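Local structure of 3-oxoacyl-(acyl-carrier protein) synthase II (Thermus thermophilus, 1J3N) at residues R3-G8 against A249-E254; A253-F258 against L403-V408. The protein probably catalyses the condensation of acyl chains with malonyl-(acyl-carrier protein) during fatty acid elongation, working as a homodimer of the thiolase superfamily. All coordinates share one frame; numbering follows the deposited sequence.

Interaction 1: R3-G8 against A249-E254; sequences RVVVTG and ARIYAE
Glu-254 overlaps the folded side chain of Arg-3 at about a right angle: OE2 rests against the aliphatic CD of Arg-3, while OE1 meets NH1 of the same arginine at 2.7 Å. OE1 sits at the edge of the guanidinium, in its plane, but the two flat groups stand 80° apart and the N-H...O angle of 146° makes it a weak hydrogen bond within the salt bridge. The bend at chi3 of Arg-3 (-69°) curls the guanidinium back beside the carboxylate. On the other oxygen, a water donates to Glu-254 OE2 (2.6 Å) and accepts from Val-4 N, so OE2 is tied by water to the first strand residue, Val-4, and OE1 to Arg-3 just before it. The CG of Glu-254 also packs on Val-5 CG1 at 3.7 Å, and Ile-251 CG2 lies on Val-5 CB at the same distance. Two backbone bonds join the two antiparallel segments, Val-6 N to Ala-253 O (3.1 Å) and Tyr-252 N to Val-6 O (3.0 Å). Beyond them the Tyr-252 ring comes alongside the backbone of Thr-7, its CE2 3.9 Å from Thr-7 O, and a second water lies within hydrogen-bonding distance of Thr-7 O and Arg-250 O. The polar ends here are held from outside: Tyr-252 OH by the carboxylate of Asp-85, Arg-250 NH2 by its backbone O, Thr-7 OG1 by Glu-239. The pairing joins strand 4-13 to the start of strand 253-262 in the thiolase-type core; strand 232-240 bonds to 4-13 as well, helix 163-176 packs on Val-4, and helix 343-357 packs on Tyr-252 and Ala-253.

Interaction 2: A253-F258 against L403-V408; sequences AELVGF and LAFKRV
Lys-406 and Glu-254 exchange both backbone bonds, Glu-254 N to Lys-406 O at 3.0 Å and Lys-406 N to Glu-254 O at 2.9 Å. Their side chains run side by side, but Lys-406 NZ stays 4.5 Å from Glu-254 OE1, whose salt bridge is with Arg-3. Further along, Ala-404 O accepts twice, from Val-256 N at 3.0 Å with a bent N-H...O angle and from Gly-257 N at 3.1 Å. Two residues facing one make this a classic beta bulge in the antiparallel pair of strands 253-262 and 399-406, part of the thiolase-type core. Ala-404 N answers with a bond to Gly-257 O (2.9 Å), and Ala-404 CB packs on Gly-257 CA. On the face of Leu-255, its CD1 meets Phe-405 CE1 at 3.6 Å, and Leu-403 CD2 touches Phe-258 CD1. An alanine in place of Phe-405 would probably open a gap beside Leu-255 and deprive helix 343-357 of the ring that packs on Thr-351, Val-352 and Leu-355. Phe-258 N bonds to the carboxylate of Asp-287, and the ring of Phe-258 packs on Glu-179 of the second subunit.

In the fold
Interactions 1 and 2 lie side by side in one mixed sheet, their centres about 9 Å apart, and share Ala-253 and Glu-254. Strand 253-262 is the middle of the three strands involved, with 4-13 along one edge and 399-406 along the other, both antiparallel to it. Along the chain, 3-8 comes first, 249-258 follows some 240 residues later, and 403-408 ends the protein, so the sheet brings both termini to the same strand. Val-4 O probably bonds to Leu-255 N (3.0 Å), and Val-6 packs on Phe-405, linking the two contacts directly. Strands from the N-terminal and C-terminal sequence families are thereby knitted together in the condensing-enzyme core.

Interaction 1: R3-G8 against A249-E254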
# COMPACT_ATOMS: atom_id res chain seq x y z
N ARG A 3 -15.32 16.79 10.24
CA ARG A 3 -15.99 16.31 9.06
C ARG A 3 -14.95 16.39 7.93
O ARG A 3 -14.02 17.20 7.99
CB ARG A 3 -17.21 17.16 8.73
CG ARG A 3 -18.35 17.01 9.75
CD ARG A 3 -19.70 17.25 9.10
NE ARG A 3 -19.92 18.64 8.71
CZ ARG A 3 -20.50 19.01 7.58
NH1 ARG A 3 -20.92 18.10 6.71
NH2 ARG A 3 -20.67 20.30 7.31
N VAL A 4 -15.11 15.54 6.93
CA VAL A 4 -14.20 15.53 5.80
C VAL A 4 -15.06 15.61 4.56
O VAL A 4 -15.97 14.80 4.36
CB VAL A 4 -13.36 14.23 5.78
CG1 VAL A 4 -12.50 14.20 4.53
CG2 VAL A 4 -12.49 14.15 7.04
N VAL A 5 -14.80 16.62 3.73
CA VAL A 5 -15.56 16.82 2.52
C VAL A 5 -14.70 16.79 1.26
O VAL A 5 -13.51 17.09 1.29
CB VAL A 5 -16.33 18.15 2.56
CG1 VAL A 5 -17.36 18.13 3.68
CG2 VAL A 5 -15.36 19.31 2.73
N VAL A 6 -15.34 16.42 0.15
CA VAL A 6 -14.71 16.33 -1.17
C VAL A 6 -14.88 17.69 -1.85
O VAL A 6 -16.00 18.14 -2.06
CB VAL A 6 -15.41 15.24 -2.03
CG1 VAL A 6 -14.78 15.15 -3.41
CG2 VAL A 6 -15.35 13.90 -1.32
N THR A 7 -13.76 18.33 -2.20
CA THR A 7 -13.80 19.65 -2.82
C THR A 7 -13.12 19.71 -4.19
O THR A 7 -13.08 20.76 -4.82
CB THR A 7 -13.13 20.69 -1.92
OG1 THR A 7 -11.75 20.35 -1.75
CG2 THR A 7 -13.82 20.74 -0.56
N GLY A 8 -12.57 18.58 -4.63
CA GLY A 8 -11.90 18.55 -5.91
C GLY A 8 -11.99 17.19 -6.56
O GLY A 8 -11.80 16.17 -5.90
N ALA A 249 -14.91 27.14 -0.27
CA ALA A 249 -14.88 26.06 -1.25
C ALA A 249 -16.22 25.48 -1.69
O ALA A 249 -17.19 25.46 -0.95
CB ALA A 249 -14.00 24.93 -0.72
N ARG A 250 -16.25 25.00 -2.93
CA ARG A 250 -17.45 24.38 -3.45
C ARG A 250 -17.34 22.95 -2.93
O ARG A 250 -16.34 22.27 -3.18
CB ARG A 250 -17.46 24.39 -4.98
CG ARG A 250 -18.69 23.73 -5.60
CD ARG A 250 -18.40 22.33 -6.15
NE ARG A 250 -17.65 22.40 -7.40
CZ ARG A 250 -16.32 22.51 -7.48
NH1 ARG A 250 -15.58 22.55 -6.38
NH2 ARG A 250 -15.74 22.61 -8.67
N ILE A 251 -18.34 22.50 -2.19
CA ILE A 251 -18.33 21.16 -1.64
C ILE A 251 -19.25 20.24 -2.43
O ILE A 251 -20.44 20.52 -2.59
CB ILE A 251 -18.74 21.19 -0.15
CG1 ILE A 251 -17.70 21.98 0.64
CG2 ILE A 251 -18.91 19.79 0.40
CD1 ILE A 251 -18.09 22.27 2.06
N TYR A 252 -18.69 19.15 -2.94
CA TYR A 252 -19.45 18.19 -3.74
C TYR A 252 -20.29 17.26 -2.87
O TYR A 252 -21.40 16.89 -3.24
CB TYR A 252 -18.50 17.36 -4.59
CG TYR A 252 -17.89 18.12 -5.74
CD1 TYR A 252 -18.67 18.52 -6.82
CD2 TYR A 252 -16.52 18.37 -5.77
CE1 TYR A 252 -18.09 19.15 -7.92
CE2 TYR A 252 -15.93 19.00 -6.86
CZ TYR A 252 -16.72 19.38 -7.94
OH TYR A 252 -16.14 19.96 -9.04
N ALA A 253 -19.73 16.89 -1.73
CA ALA A 253 -20.39 15.99 -0.79
C ALA A 253 -19.50 15.76 0.41
O ALA A 253 -18.38 16.28 0.49
CB ALA A 253 -20.69 14.66 -1.47
N GLU A 254 -19.99 14.97 1.35
CA GLU A 254 -19.21 14.66 2.53
C GLU A 254 -18.89 13.17 2.56
O GLU A 254 -19.74 12.34 2.27
CB GLU A 254 -19.98 15.02 3.80
CG GLU A 254 -19.10 15.11 5.04
CD GLU A 254 -19.87 15.05 6.34
OE1 GLU A 254 -21.07 15.41 6.34
OE2 GLU A 254 -19.28 14.65 7.36
O HOH W 1 -17.11 13.27 7.36
O HOH W 2 -13.70 23.43 -3.83

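Interaction 2: A253-F258 against L403-V408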
# COMPACT_ATOMS: atom_id res chain seq x y z
N ALA A 253 -19.73 16.89 -1.73
CA ALA A 253 -20.39 15.99 -0.79
C ALA A 253 -19.50 15.76 0.41
O ALA A 253 -18.38 16.28 0.49
CB ALA A 253 -20.69 14.66 -1.47
N GLU A 254 -19.99 14.97 1.35
CA GLU A 254 -19.21 14.66 2.53
C GLU A 254 -18.89 13.17 2.56
O GLU A 254 -19.74 12.34 2.27
CB GLU A 254 -19.98 15.02 3.80
CG GLU A 254 -19.10 15.11 5.04
CD GLU A 254 -19.87 15.05 6.34
OE1 GLU A 254 -21.07 15.41 6.34
OE2 GLU A 254 -19.28 14.65 7.36
N LEU A 255 -17.64 12.83 2.87
CA LEU A 255 -17.24 11.43 2.99
C LEU A 255 -17.52 11.09 4.45
O LEU A 255 -16.77 11.47 5.34
CB LEU A 255 -15.74 11.25 2.69
CG LEU A 255 -15.14 9.86 2.89
CD1 LEU A 255 -15.99 8.81 2.20
CD2 LEU A 255 -13.72 9.84 2.35
N VAL A 256 -18.62 10.37 4.68
CA VAL A 256 -19.05 10.02 6.03
C VAL A 256 -18.72 8.61 6.54
O VAL A 256 -18.63 8.39 7.75
CB VAL A 256 -20.57 10.23 6.16
CG1 VAL A 256 -20.93 11.68 5.85
CG2 VAL A 256 -21.30 9.32 5.19
N GLY A 257 -18.54 7.66 5.63
CA GLY A 257 -18.26 6.31 6.09
C GLY A 257 -17.19 5.55 5.32
O GLY A 257 -17.02 5.74 4.12
N PHE A 258 -16.48 4.70 6.05
CA PHE A 258 -15.41 3.87 5.49
C PHE A 258 -15.52 2.48 6.13
O PHE A 258 -15.46 2.34 7.35
CB PHE A 258 -14.06 4.52 5.80
CG PHE A 258 -12.87 3.73 5.32
CD1 PHE A 258 -12.89 3.07 4.10
CD2 PHE A 258 -11.69 3.70 6.08
CE1 PHE A 258 -11.75 2.38 3.63
CE2 PHE A 258 -10.56 3.02 5.62
CZ PHE A 258 -10.59 2.37 4.40
N LEU A 403 -17.14 2.83 0.64
CA LEU A 403 -17.19 4.22 1.05
C LEU A 403 -18.64 4.65 1.07
O LEU A 403 -19.44 4.23 0.23
CB LEU A 403 -16.39 5.11 0.08
CG LEU A 403 -14.86 4.96 0.06
CD1 LEU A 403 -14.28 5.96 -0.92
CD2 LEU A 403 -14.28 5.19 1.44
N ALA A 404 -18.97 5.49 2.05
CA ALA A 404 -20.32 6.02 2.21
C ALA A 404 -20.26 7.53 2.05
O ALA A 404 -19.52 8.21 2.78
CB ALA A 404 -20.88 5.66 3.58
N PHE A 405 -21.04 8.05 1.11
CA PHE A 405 -21.07 9.48 0.85
C PHE A 405 -22.41 10.09 1.25
O PHE A 405 -23.46 9.46 1.10
CB PHE A 405 -20.80 9.74 -0.64
CG PHE A 405 -19.37 9.49 -1.04
CD1 PHE A 405 -18.36 10.37 -0.63
CD2 PHE A 405 -19.03 8.39 -1.82
CE1 PHE A 405 -17.03 10.15 -1.01
CE2 PHE A 405 -17.70 8.17 -2.20
CZ PHE A 405 -16.70 9.05 -1.79
N LYS A 406 -22.36 11.31 1.75
CA LYS A 406 -23.57 12.02 2.17
C LYS A 406 -23.76 13.30 1.36
O LYS A 406 -22.82 14.07 1.20
CB LYS A 406 -23.49 12.36 3.66
CG LYS A 406 -24.62 13.26 4.13
CD LYS A 406 -24.46 13.66 5.59
CE LYS A 406 -25.58 14.60 6.01
NZ LYS A 406 -25.45 15.02 7.43
N ARG A 407 -24.98 13.50 0.86
CA ARG A 407 -25.29 14.70 0.09
C ARG A 407 -25.31 15.91 1.02
O ARG A 407 -25.99 15.92 2.04
CB ARG A 407 -26.66 14.56 -0.59
CG ARG A 407 -27.10 15.79 -1.38
CD ARG A 407 -28.49 15.63 -1.98
NE ARG A 407 -29.52 15.43 -0.97
CZ ARG A 407 -29.78 16.28 0.02
NH1 ARG A 407 -29.06 17.40 0.15
NH2 ARG A 407 -30.75 16.02 0.89
N VAL A 408 -24.53 16.93 0.66
CA VAL A 408 -24.45 18.15 1.44
C VAL A 408 -25.44 19.17 0.89
O VAL A 408 -26.00 18.91 -0.20
CB VAL A 408 -23.01 18.72 1.40
CG1 VAL A 408 -22.96 20.10 2.02
CG2 VAL A 408 -22.07 17.79 2.14
OXT VAL A 408 -25.66 20.21 1.54